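Local structure of probable dipeptidase (3B40) at residues I22-S27 against G58-A63; D26-V31 against S357-D362; V113-S118 against I133-L138; H234-A239 against Q263-P268. The protein probably hydrolyses dipeptides as a metal-dependent dipeptidase of the M19 (membrane dipeptidase) family, built on a TIM-barrel fold. The protein carries 11 engineered substitutions. All coordinates share one frame; numbering follows the deposited sequence.

Contact 1 of 4, residues I22-S27 against G58-A63; sequences ILSFDS and GRLSGA
F25 pairs with G62 and D26 with A63 in a short parallel ladder, with CA-CA separations of 5.1 and 4.6 Å. The directions of 22-26 and 59-63 differ by 40°, and the backbones draw together toward D26-A63, the closest CA pair; before S24 the chains stand farther apart. D26 N donates to G62 O at 3.3 Å, and F25 CA lends a C-H contact to the same oxygen. Before the first bridge, S24 O accepts weak bonds from S61 N and G62 N.

In S24 and S61 each hydroxyl oxygen accepts the backbone N-H of the other residue. S24 N donates to S61 OG (3.1 Å, 161° at the hydrogen), while S61 N donates to S24 OG at 3.1 Å. S61 OG can reach S24 because it lies anti to its own carbonyl carbon (chi1 -48°). Water 1 extends the pairing by donating to both I22 O and R59 O. The F25 ring approaches the other strand obliquely, its CE1 3.5 Å from A63 C, and also meets the rings of F122 and F400; L60 CD1 lies 3.8 Å from S24 OG.

Strand 25-29, helix 52-58 and strand 62-68 form a beta-alpha-beta unit of the barrel. R59, with positive phi, is the C-prime residue of the Schellman motif leading from helix into second strand. Chemically, side-chain hydroxyls and a water take over the backbone pairing where the strands diverge: S61 N is held by the S24 hydroxyl, with only a weak bond to the S24 carbonyl.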
loop_
_atom_site.group_PDB
_atom_site.type_symbol
_atom_site.label_atom_id
_atom_site.label_comp_id
_atom_site.label_asym_id
_atom_site.label_seq_id
_atom_site.Cartn_x
_atom_site.Cartn_y
_atom_site.Cartn_z
ATOM N N ILE A 22 -5.990 9.994 20.454
ATOM C CA ILE A 22 -6.574 9.074 19.432
ATOM C C ILE A 22 -5.540 8.086 18.953
ATOM O O ILE A 22 -4.336 8.336 19.100
ATOM C CB ILE A 22 -7.233 9.810 18.214
ATOM C CG1 ILE A 22 -6.179 10.502 17.316
ATOM C CG2 ILE A 22 -8.315 10.761 18.690
ATOM C CD1 ILE A 22 -6.738 10.978 15.908
ATOM N N LEU A 23 -6.019 6.953 18.438
ATOM C CA LEU A 23 -5.193 5.958 17.771
ATOM C C LEU A 23 -5.001 6.386 16.337
ATOM O O LEU A 23 -5.925 6.940 15.717
ATOM C CB LEU A 23 -5.884 4.591 17.710
ATOM C CG LEU A 23 -6.360 3.921 18.980
ATOM C CD1 LEU A 23 -6.903 2.517 18.683
ATOM C CD2 LEU A 23 -5.204 3.871 19.982
ATOM N N SER A 24 -3.826 6.065 15.808
ATOM C CA SER A 24 -3.500 6.365 14.432
ATOM C C SER A 24 -2.900 5.080 13.825
ATOM O O SER A 24 -2.203 4.333 14.494
ATOM C CB SER A 24 -2.525 7.526 14.358
ATOM O OG SER A 24 -1.494 7.356 15.290
ATOM N N PHE A 25 -3.225 4.811 12.570
ATOM C CA PHE A 25 -2.874 3.551 11.945
ATOM C C PHE A 25 -2.604 3.832 10.489
ATOM O O PHE A 25 -3.377 4.523 9.844
ATOM C CB PHE A 25 -3.994 2.522 12.095
ATOM C CG PHE A 25 -3.755 1.246 11.325
ATOM C CD1 PHE A 25 -2.711 0.387 11.671
ATOM C CD2 PHE A 25 -4.543 0.930 10.219
ATOM C CE1 PHE A 25 -2.485 -0.802 10.951
ATOM C CE2 PHE A 25 -4.326 -0.274 9.500
ATOM C CZ PHE A 25 -3.301 -1.123 9.868
ATOM N N ASP A 26 -1.477 3.314 9.997
ATOM C CA ASP A 26 -1.066 3.495 8.599
ATOM C C ASP A 26 -1.072 2.107 7.950
ATOM O O ASP A 26 -0.277 1.246 8.316
ATOM C CB ASP A 26 0.325 4.131 8.576
ATOM C CG ASP A 26 0.865 4.370 7.156
ATOM O OD1 ASP A 26 0.414 3.720 6.182
ATOM O OD2 ASP A 26 1.774 5.207 7.022
ATOM N N SER A 27 -1.983 1.896 6.999
ATOM C CA SER A 27 -2.221 0.571 6.450
ATOM C C SER A 27 -1.185 0.129 5.445
ATOM O O SER A 27 -1.335 -0.934 4.845
ATOM C CB SER A 27 -3.646 0.460 5.849
ATOM O OG SER A 27 -3.866 1.504 4.918
ATOM N N GLY A 58 5.690 11.329 16.369
ATOM C CA GLY A 58 4.453 11.614 15.680
ATOM C C GLY A 58 3.268 11.101 16.449
ATOM O O GLY A 58 2.158 11.538 16.196
ATOM N N ARG A 59 3.486 10.157 17.377
ATOM C CA ARG A 59 2.366 9.475 18.070
ATOM C C ARG A 59 1.599 8.497 17.164
ATOM O O ARG A 59 0.410 8.289 17.361
ATOM C CB ARG A 59 1.357 10.474 18.701
ATOM C CG ARG A 59 1.952 11.545 19.628
ATOM C CD ARG A 59 2.683 10.933 20.824
ATOM N NE ARG A 59 1.859 9.999 21.609
ATOM C CZ ARG A 59 1.186 10.313 22.723
ATOM N NH1 ARG A 59 0.495 9.369 23.339
ATOM N NH2 ARG A 59 1.217 11.548 23.252
ATOM N N LEU A 60 2.272 7.921 16.161
ATOM C CA LEU A 60 1.686 6.837 15.357
ATOM C C LEU A 60 1.544 5.624 16.237
ATOM O O LEU A 60 2.545 5.168 16.785
ATOM C CB LEU A 60 2.624 6.484 14.194
ATOM C CG LEU A 60 2.048 5.452 13.204
ATOM C CD1 LEU A 60 0.717 5.887 12.596
ATOM C CD2 LEU A 60 3.056 5.104 12.102
ATOM N N SER A 61 0.329 5.098 16.371
ATOM C CA SER A 61 0.088 3.947 17.248
ATOM C C SER A 61 0.551 2.634 16.623
ATOM O O SER A 61 0.969 1.709 17.329
ATOM C CB SER A 61 -1.395 3.831 17.620
ATOM O OG SER A 61 -1.895 5.101 18.034
ATOM N N GLY A 62 0.410 2.531 15.307
ATOM C CA GLY A 62 0.786 1.277 14.660
ATOM C C GLY A 62 0.660 1.350 13.156
ATOM O O GLY A 62 0.301 2.394 12.613
ATOM N N ALA A 63 1.005 0.255 12.480
ATOM C CA ALA A 63 1.043 0.227 11.009
ATOM C C ALA A 63 0.972 -1.197 10.501
ATOM O O ALA A 63 1.380 -2.128 11.205
ATOM C CB ALA A 63 2.327 0.866 10.498
HETATM O O HOH W 1 -2.264 9.011 17.441
#

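Contact 2 of 4, residues D26-V31 against S357-D362; sequences DSRITV and SSDFND. Engineered in segment 26-31: V31 (natural residue Ile).
The carboxylate of D26 grips S358 twice: S358 OG donates to the syn lone pair of OD2 over a short 2.5 Å, and S358 N meets OD1 at 3.1 Å from above the carboxylate plane. R28 N reaches that OD1 from the opposite face, an Asx turn, so OD1 holds both segments. S358 OG in turn accepts from F360 N in an ST turn.

R28 leaves the backbone with CG anti to N, then bends at chi2 (80°). NE lies 3.5 Å from D359 OD1 in a salt bridge whose planes are 53° apart, and NH2 makes a long one to D362 OD2, itself bonded to Y165. Waters 2 and 3 sit in the guanidinium plane at its edge; water 4 lies over its centre and donates to D359 OD1.

T30 N donates to F360 O at 3.0 Å and 173°. N361 ND2 donates back to T30 O (3.0 Å), which lies close to the N361 amide plane. I29 CG2 packs on F360 CB at 4.0 Å, the two side chains pointing the same way.

The loop after strand 354-357 thus seats on strand 25-29, with strand 62-68 touching R28 and I29, H234 of strand 230-235 against R28 and D359, and W369 edge-to-face with F360.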
loop_
_atom_site.group_PDB
_atom_site.type_symbol
_atom_site.label_atom_id
_atom_site.label_comp_id
_atom_site.label_asym_id
_atom_site.label_seq_id
_atom_site.Cartn_x
_atom_site.Cartn_y
_atom_site.Cartn_z
ATOM N N ASP A 26 -1.477 3.314 9.997
ATOM C CA ASP A 26 -1.066 3.495 8.599
ATOM C C ASP A 26 -1.072 2.107 7.950
ATOM O O ASP A 26 -0.277 1.246 8.316
ATOM C CB ASP A 26 0.325 4.131 8.576
ATOM C CG ASP A 26 0.865 4.370 7.156
ATOM O OD1 ASP A 26 0.414 3.720 6.182
ATOM O OD2 ASP A 26 1.774 5.207 7.022
ATOM N N SER A 27 -1.983 1.896 6.999
ATOM C CA SER A 27 -2.221 0.571 6.450
ATOM C C SER A 27 -1.185 0.129 5.445
ATOM O O SER A 27 -1.335 -0.934 4.845
ATOM C CB SER A 27 -3.646 0.460 5.849
ATOM O OG SER A 27 -3.866 1.504 4.918
ATOM N N ARG A 28 -0.135 0.927 5.226
ATOM C CA ARG A 28 0.877 0.537 4.236
ATOM C C ARG A 28 2.259 1.195 4.412
ATOM O O ARG A 28 2.498 2.314 3.973
ATOM C CB ARG A 28 0.332 0.718 2.806
ATOM C CG ARG A 28 1.337 0.429 1.705
ATOM C CD ARG A 28 1.460 -1.058 1.458
ATOM N NE ARG A 28 2.342 -1.303 0.311
ATOM C CZ ARG A 28 3.366 -2.156 0.319
ATOM N NH1 ARG A 28 3.651 -2.872 1.424
ATOM N NH2 ARG A 28 4.098 -2.276 -0.783
ATOM N N ILE A 29 3.138 0.477 5.093
ATOM C CA ILE A 29 4.553 0.789 5.188
ATOM C C ILE A 29 5.365 -0.459 4.840
ATOM O O ILE A 29 5.054 -1.582 5.261
ATOM C CB ILE A 29 4.963 1.331 6.601
ATOM C CG1 ILE A 29 4.087 2.527 6.973
ATOM C CG2 ILE A 29 6.511 1.676 6.661
ATOM C CD1 ILE A 29 4.340 3.112 8.368
ATOM N N THR A 30 6.370 -0.255 4.005
ATOM C CA THR A 30 7.199 -1.354 3.557
ATOM C C THR A 30 8.283 -1.590 4.572
ATOM O O THR A 30 8.815 -0.635 5.164
ATOM C CB THR A 30 7.815 -1.050 2.167
ATOM O OG1 THR A 30 6.781 -1.101 1.206
ATOM C CG2 THR A 30 8.916 -2.049 1.775
ATOM N N VAL A 31 8.597 -2.864 4.782
ATOM C CA VAL A 31 9.770 -3.277 5.585
ATOM C C VAL A 31 10.988 -3.436 4.641
ATOM O O VAL A 31 10.983 -4.325 3.768
ATOM C CB VAL A 31 9.499 -4.644 6.304
ATOM C CG1 VAL A 31 10.674 -5.037 7.247
ATOM C CG2 VAL A 31 8.163 -4.643 7.042
ATOM N N SER A 357 -3.127 6.062 4.360
ATOM C CA SER A 357 -1.922 5.220 4.264
ATOM C C SER A 357 -0.846 6.045 3.597
ATOM O O SER A 357 -1.170 7.009 2.929
ATOM C CB SER A 357 -2.184 3.935 3.509
ATOM O OG SER A 357 -2.543 4.157 2.160
ATOM N N SER A 358 0.415 5.674 3.788
ATOM C CA SER A 358 1.557 6.436 3.244
ATOM C C SER A 358 2.266 5.881 2.016
ATOM O O SER A 358 2.696 6.646 1.117
ATOM C CB SER A 358 2.616 6.578 4.329
ATOM O OG SER A 358 3.018 5.322 4.839
ATOM N N ASP A 359 2.369 4.562 1.976
ATOM C CA ASP A 359 3.283 3.846 1.062
ATOM C C ASP A 359 4.728 4.208 1.424
ATOM O O ASP A 359 5.615 4.158 0.580
ATOM C CB ASP A 359 3.000 4.146 -0.404
ATOM C CG ASP A 359 2.986 2.867 -1.289
ATOM O OD1 ASP A 359 3.471 1.780 -0.865
ATOM O OD2 ASP A 359 2.490 2.971 -2.440
ATOM N N PHE A 360 4.951 4.514 2.702
ATOM C CA PHE A 360 6.296 4.818 3.166
ATOM C C PHE A 360 7.229 3.653 2.817
ATOM O O PHE A 360 6.817 2.497 2.823
ATOM C CB PHE A 360 6.334 5.150 4.678
ATOM C CG PHE A 360 5.902 6.588 5.037
ATOM C CD1 PHE A 360 6.146 7.665 4.177
ATOM C CD2 PHE A 360 5.242 6.837 6.241
ATOM C CE1 PHE A 360 5.742 8.953 4.502
ATOM C CE2 PHE A 360 4.842 8.119 6.584
ATOM C CZ PHE A 360 5.073 9.184 5.704
ATOM N N ASN A 361 8.495 3.973 2.551
ATOM C CA ASN A 361 9.542 2.995 2.162
ATOM C C ASN A 361 9.297 2.278 0.823
ATOM O O ASN A 361 10.053 1.388 0.470
ATOM C CB ASN A 361 9.874 1.965 3.276
ATOM C CG ASN A 361 10.494 2.594 4.525
ATOM O OD1 ASN A 361 11.209 3.624 4.473
ATOM N ND2 ASN A 361 10.222 1.980 5.661
ATOM N N ASP A 362 8.260 2.660 0.077
ATOM C CA ASP A 362 8.163 2.227 -1.311
ATOM C C ASP A 362 7.777 3.420 -2.185
ATOM O O ASP A 362 7.043 3.265 -3.139
ATOM C CB ASP A 362 7.218 1.012 -1.482
ATOM C CG ASP A 362 7.416 0.267 -2.834
ATOM O OD1 ASP A 362 8.510 0.315 -3.432
ATOM O OD2 ASP A 362 6.452 -0.380 -3.312
HETATM O O HOH W 2 3.121 -0.380 -2.855
HETATM O O HOH W 3 6.662 -3.263 -1.871
HETATM O O HOH W 4 4.972 0.866 1.225
#

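Contact 3 of 4, residues V113-S118 against I133-L138; sequences VGIAYS and IVMSML
I115 and I133 form a parallel bridge in a beta-alpha-beta unit, strand 113-115, helix 119-127 and strand 131-138, of the TIM-barrel fold. Two backbone bonds of 2.8 Å define it: I133 N to G114 O and A116 N to I133 O. I115 CA adds a C-H contact to I133 O. The strand axes differ by 40° and a single bridge is formed.

Apolar side chains pack beside the bridge, with those of I115 and I133 on the same face of the sheet. V113 CG1, anti to its backbone N (chi1 -161°), meets I133 CD1 at 3.6 Å, and I115 CG1 lies 4.1 Å from I133 CB. Farther along, the methyl ends of I115 CD1 and M135 CE touch at 3.8 Å; the bend of M135 at chi3 (-65°) places CE there. A116 CB and V134 CG2 come loosely together.

The next shell is helical. Helix 87-108 covers the isoleucine face through L102, V106 and Y99, whereas F122 of helix 119-127 and W404 of helix 389-409 pack on A116 and V134. Beyond the last direct backbone bond, water 5 continues the pairing, donating to A116 O at 2.7 Å and accepting from M135 N at 2.9 Å.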
loop_
_atom_site.group_PDB
_atom_site.type_symbol
_atom_site.label_atom_id
_atom_site.label_comp_id
_atom_site.label_asym_id
_atom_site.label_seq_id
_atom_site.Cartn_x
_atom_site.Cartn_y
_atom_site.Cartn_z
ATOM N N VAL A 113 7.280 -2.585 21.302
ATOM C CA VAL A 113 6.615 -3.099 20.091
ATOM C C VAL A 113 5.857 -4.384 20.363
ATOM O O VAL A 113 6.340 -5.239 21.094
ATOM C CB VAL A 113 7.644 -3.479 18.987
ATOM C CG1 VAL A 113 6.964 -3.546 17.636
ATOM C CG2 VAL A 113 8.819 -2.504 18.951
ATOM N N GLY A 114 4.677 -4.529 19.754
ATOM C CA GLY A 114 4.023 -5.837 19.659
ATOM C C GLY A 114 3.359 -6.079 18.296
ATOM O O GLY A 114 3.165 -5.158 17.517
ATOM N N ILE A 115 2.948 -7.318 18.045
ATOM C CA ILE A 115 2.132 -7.619 16.867
ATOM C C ILE A 115 0.681 -7.808 17.308
ATOM O O ILE A 115 0.409 -8.549 18.250
ATOM C CB ILE A 115 2.666 -8.853 16.091
ATOM C CG1 ILE A 115 4.091 -8.583 15.599
ATOM C CG2 ILE A 115 1.778 -9.168 14.866
ATOM C CD1 ILE A 115 4.836 -9.852 15.066
ATOM N N ALA A 116 -0.232 -7.098 16.652
ATOM C CA ALA A 116 -1.674 -7.222 16.878
ATOM C C ALA A 116 -2.305 -8.314 16.005
ATOM O O ALA A 116 -2.183 -8.285 14.772
ATOM C CB ALA A 116 -2.333 -5.895 16.587
ATOM N N TYR A 117 -2.965 -9.270 16.651
ATOM C CA TYR A 117 -3.654 -10.355 15.959
ATOM C C TYR A 117 -5.150 -10.101 15.816
ATOM O O TYR A 117 -5.850 -10.917 15.208
ATOM C CB TYR A 117 -3.358 -11.722 16.616
ATOM C CG TYR A 117 -1.877 -11.966 16.716
ATOM C CD1 TYR A 117 -1.140 -12.302 15.587
ATOM C CD2 TYR A 117 -1.197 -11.810 17.925
ATOM C CE1 TYR A 117 0.235 -12.493 15.652
ATOM C CE2 TYR A 117 0.193 -12.011 18.002
ATOM C CZ TYR A 117 0.885 -12.352 16.862
ATOM O OH TYR A 117 2.244 -12.563 16.888
ATOM N N SER A 118 -5.611 -8.950 16.321
ATOM C CA SER A 118 -7.014 -8.535 16.228
ATOM C C SER A 118 -7.134 -7.030 16.538
ATOM O O SER A 118 -6.204 -6.424 17.076
ATOM C CB SER A 118 -7.852 -9.316 17.245
ATOM O OG SER A 118 -7.415 -9.011 18.557
ATOM N N ILE A 133 2.221 -3.476 15.436
ATOM C CA ILE A 133 2.394 -3.991 14.076
ATOM C C ILE A 133 1.201 -4.838 13.693
ATOM O O ILE A 133 0.804 -5.739 14.445
ATOM C CB ILE A 133 3.663 -4.849 13.972
ATOM C CG1 ILE A 133 4.913 -3.971 14.103
ATOM C CG2 ILE A 133 3.682 -5.676 12.651
ATOM C CD1 ILE A 133 6.200 -4.775 14.291
ATOM N N VAL A 134 0.624 -4.551 12.528
ATOM C CA VAL A 134 -0.340 -5.448 11.924
ATOM C C VAL A 134 0.421 -6.150 10.792
ATOM O O VAL A 134 0.964 -5.490 9.901
ATOM C CB VAL A 134 -1.587 -4.697 11.395
ATOM C CG1 VAL A 134 -2.460 -5.639 10.543
ATOM C CG2 VAL A 134 -2.382 -4.109 12.569
ATOM N N MET A 135 0.545 -7.472 10.897
ATOM C CA MET A 135 1.358 -8.231 9.963
ATOM C C MET A 135 0.481 -8.443 8.759
ATOM O O MET A 135 -0.561 -9.083 8.860
ATOM C CB MET A 135 1.731 -9.605 10.510
ATOM C CG MET A 135 2.657 -10.407 9.565
ATOM S SD MET A 135 3.312 -11.996 10.249
ATOM C CE MET A 135 4.328 -11.331 11.582
ATOM N N SER A 136 0.897 -7.894 7.625
ATOM C CA SER A 136 0.111 -8.075 6.396
ATOM C C SER A 136 0.975 -8.875 5.430
ATOM O O SER A 136 2.086 -9.263 5.782
ATOM C CB SER A 136 -0.320 -6.728 5.816
ATOM O OG SER A 136 0.796 -5.857 5.652
ATOM N N MET A 137 0.444 -9.153 4.247
ATOM C CA MET A 137 1.150 -9.893 3.214
ATOM C C MET A 137 0.640 -9.278 1.926
ATOM O O MET A 137 -0.565 -9.033 1.798
ATOM C CB MET A 137 0.793 -11.399 3.307
ATOM C CG MET A 137 1.495 -12.307 2.308
ATOM S SD MET A 137 1.719 -14.048 2.789
ATOM C CE MET A 137 0.094 -14.649 2.556
ATOM N N LEU A 138 1.536 -8.984 0.990
ATOM C CA LEU A 138 1.113 -8.446 -0.288
ATOM C C LEU A 138 1.834 -9.224 -1.363
ATOM O O LEU A 138 3.050 -9.407 -1.276
ATOM C CB LEU A 138 1.387 -6.926 -0.382
ATOM C CG LEU A 138 0.949 -6.133 -1.625
ATOM C CD1 LEU A 138 -0.565 -6.019 -1.713
ATOM C CD2 LEU A 138 1.549 -4.719 -1.585
HETATM O O HOH W 5 -1.062 -9.255 12.531
#

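Contact 4 of 4, residues H234-A239 against Q263-P268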
loop_
_atom_site.group_PDB
_atom_site.type_symbol
_atom_site.label_atom_id
_atom_site.label_comp_id
_atom_site.label_asym_id
_atom_site.label_seq_id
_atom_site.Cartn_x
_atom_site.Cartn_y
_atom_site.Cartn_z
ATOM N N HIS A 234 -3.860 0.741 0.156
ATOM C CA HIS A 234 -3.172 1.932 -0.351
ATOM C C HIS A 234 -3.619 2.211 -1.771
ATOM O O HIS A 234 -3.015 1.666 -2.730
ATOM C CB HIS A 234 -1.630 1.794 -0.271
ATOM C CG HIS A 234 -1.060 0.564 -0.940
ATOM N ND1 HIS A 234 -1.582 -0.698 -0.766
ATOM C CD2 HIS A 234 0.036 0.403 -1.726
ATOM C CE1 HIS A 234 -0.849 -1.582 -1.428
ATOM N NE2 HIS A 234 0.148 -0.942 -2.007
ATOM N N SER A 235 -4.673 3.019 -1.901
ATOM C CA SER A 235 -5.231 3.409 -3.218
ATOM C C SER A 235 -5.663 4.886 -3.218
ATOM O O SER A 235 -5.932 5.430 -2.153
ATOM C CB SER A 235 -6.431 2.513 -3.566
ATOM O OG SER A 235 -6.014 1.202 -3.954
ATOM N N ALA A 236 -5.713 5.536 -4.389
ATOM C CA ALA A 236 -6.244 6.913 -4.534
ATOM C C ALA A 236 -7.312 6.916 -5.664
ATOM O O ALA A 236 -7.382 5.924 -6.428
ATOM C CB ALA A 236 -5.101 7.908 -4.847
ATOM N N PRO A 237 -8.172 7.975 -5.744
ATOM C CA PRO A 237 -9.199 8.055 -6.816
ATOM C C PRO A 237 -8.718 8.404 -8.219
ATOM O O PRO A 237 -7.858 9.303 -8.405
ATOM C CB PRO A 237 -10.169 9.178 -6.331
ATOM C CG PRO A 237 -9.770 9.458 -4.857
ATOM C CD PRO A 237 -8.305 9.084 -4.774
ATOM N N ARG A 238 -9.357 7.798 -9.222
ATOM C CA ARG A 238 -9.041 8.190 -10.587
ATOM C C ARG A 238 -9.437 9.632 -10.910
ATOM O O ARG A 238 -8.885 10.241 -11.829
ATOM C CB ARG A 238 -9.709 7.264 -11.578
ATOM C CG ARG A 238 -9.138 5.895 -11.566
ATOM C CD ARG A 238 -9.003 5.494 -12.969
ATOM N NE ARG A 238 -9.329 4.108 -13.141
ATOM C CZ ARG A 238 -9.382 3.523 -14.333
ATOM N NH1 ARG A 238 -9.678 2.238 -14.415
ATOM N NH2 ARG A 238 -9.127 4.223 -15.433
ATOM N N ALA A 239 -10.399 10.162 -10.162
ATOM C CA ALA A 239 -10.846 11.540 -10.337
ATOM C C ALA A 239 -9.685 12.521 -10.166
ATOM O O ALA A 239 -9.706 13.578 -10.736
ATOM C CB ALA A 239 -11.932 11.867 -9.362
ATOM N N GLN A 263 -8.258 3.019 2.000
ATOM C CA GLN A 263 -7.219 3.717 2.763
ATOM C C GLN A 263 -6.434 4.563 1.767
ATOM O O GLN A 263 -5.582 4.050 1.045
ATOM C CB GLN A 263 -6.336 2.716 3.522
ATOM C CG GLN A 263 -7.116 1.834 4.525
ATOM C CD GLN A 263 -7.202 2.418 5.943
ATOM O OE1 GLN A 263 -8.242 2.324 6.594
ATOM N NE2 GLN A 263 -6.110 3.005 6.419
ATOM N N VAL A 264 -6.726 5.859 1.753
ATOM C CA VAL A 264 -6.203 6.798 0.748
ATOM C C VAL A 264 -4.722 7.049 0.927
ATOM O O VAL A 264 -4.282 7.477 1.999
ATOM C CB VAL A 264 -6.956 8.160 0.788
ATOM C CG1 VAL A 264 -6.352 9.151 -0.223
ATOM C CG2 VAL A 264 -8.469 7.960 0.509
ATOM N N VAL A 265 -3.958 6.841 -0.139
ATOM C CA VAL A 265 -2.521 6.751 -0.023
ATOM C C VAL A 265 -1.807 8.066 -0.382
ATOM O O VAL A 265 -2.084 8.666 -1.421
ATOM C CB VAL A 265 -1.951 5.567 -0.879
ATOM C CG1 VAL A 265 -2.144 5.825 -2.377
ATOM C CG2 VAL A 265 -0.494 5.336 -0.583
ATOM N N GLY A 266 -0.844 8.452 0.460
ATOM C CA GLY A 266 0.021 9.614 0.195
ATOM C C GLY A 266 1.116 9.309 -0.824
ATOM O O GLY A 266 2.315 9.464 -0.529
ATOM N N PHE A 267 0.717 8.836 -2.004
ATOM C CA PHE A 267 1.678 8.553 -3.071
ATOM C C PHE A 267 1.599 9.677 -4.108
ATOM O O PHE A 267 0.572 9.821 -4.809
ATOM C CB PHE A 267 1.476 7.167 -3.706
ATOM C CG PHE A 267 2.654 6.716 -4.515
ATOM C CD1 PHE A 267 3.597 5.844 -3.976
ATOM C CD2 PHE A 267 2.850 7.194 -5.802
ATOM C CE1 PHE A 267 4.703 5.459 -4.703
ATOM C CE2 PHE A 267 3.954 6.805 -6.550
ATOM C CZ PHE A 267 4.887 5.934 -5.998
ATOM N N PRO A 268 2.627 10.544 -4.134
ATOM C CA PRO A 268 2.484 11.822 -4.859
ATOM C C PRO A 268 1.948 11.700 -6.298
ATOM O O PRO A 268 0.981 12.389 -6.655
ATOM C CB PRO A 268 3.895 12.438 -4.811
ATOM C CG PRO A 268 4.749 11.518 -4.085
ATOM C CD PRO A 268 3.919 10.454 -3.429
#
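The imidazole of H234 leads away from 263-268, leaving CB to make the contact, 3.7 Å from V265 CG2. Its CG stands between the backbone N and the carbonyl carbon (chi1 54°), and NE2 is hydrogen-bonded to Q213.

Two peptide hydrogen bonds link the backbones. S235 N donates to Q263 O at 3.3 Å and 165°, tilted from the carbonyl plane. V265 N donates to S235 O at 3.2 Å and a more bent 140°, arriving well above the plane of that carbonyl. The same oxygen receives a C-H contact from V264 CA, also at 3.2 Å. These bonds make S235 and V264 a single parallel bridge, CA-CA 5.3 Å, with diverging side chains.

V265 packs beside that bridge: CB faces H234 CB at 3.8 Å, while CG1 lies against S235 C at 3.7 Å and also touches A236 CB, loosely at 4.4 Å. S235, whose CB is directed away from 263-268, bonds through OG to S212 OG.

The bridge joins strands 230-235 and 261-265, linked through helix 249-257, in the barrel sheet. Strand 354-357 flanks the second of these, with S357 against H234 and V265; helix 335-349 covers V264 and P237, and Y270 of helix 268-271 packs on A236 and V265.

How the contacts relate
From the N terminus, contact 1 opens at 22-27 and closes a short loop at 58-63. Contact 2 opens in the same strand, sharing D26 and S27, before contact 1 closes; it ends at 357-362. Contacts 3 and 4 follow in series, both nested within that long loop. Contacts 1, 3 and 4 each close one beta-alpha-beta unit. The contacts also touch. A63 O and V134 N, 2.9 Å apart, join contacts 1 and 3 through neighbouring strands, and S357 N with V264 O, 3.0 Å apart, joins contacts 2 and 4. Contact 2 therefore brings the loop after the last strand, 354-357, back to the first, 25-29, consistent with a closed barrel.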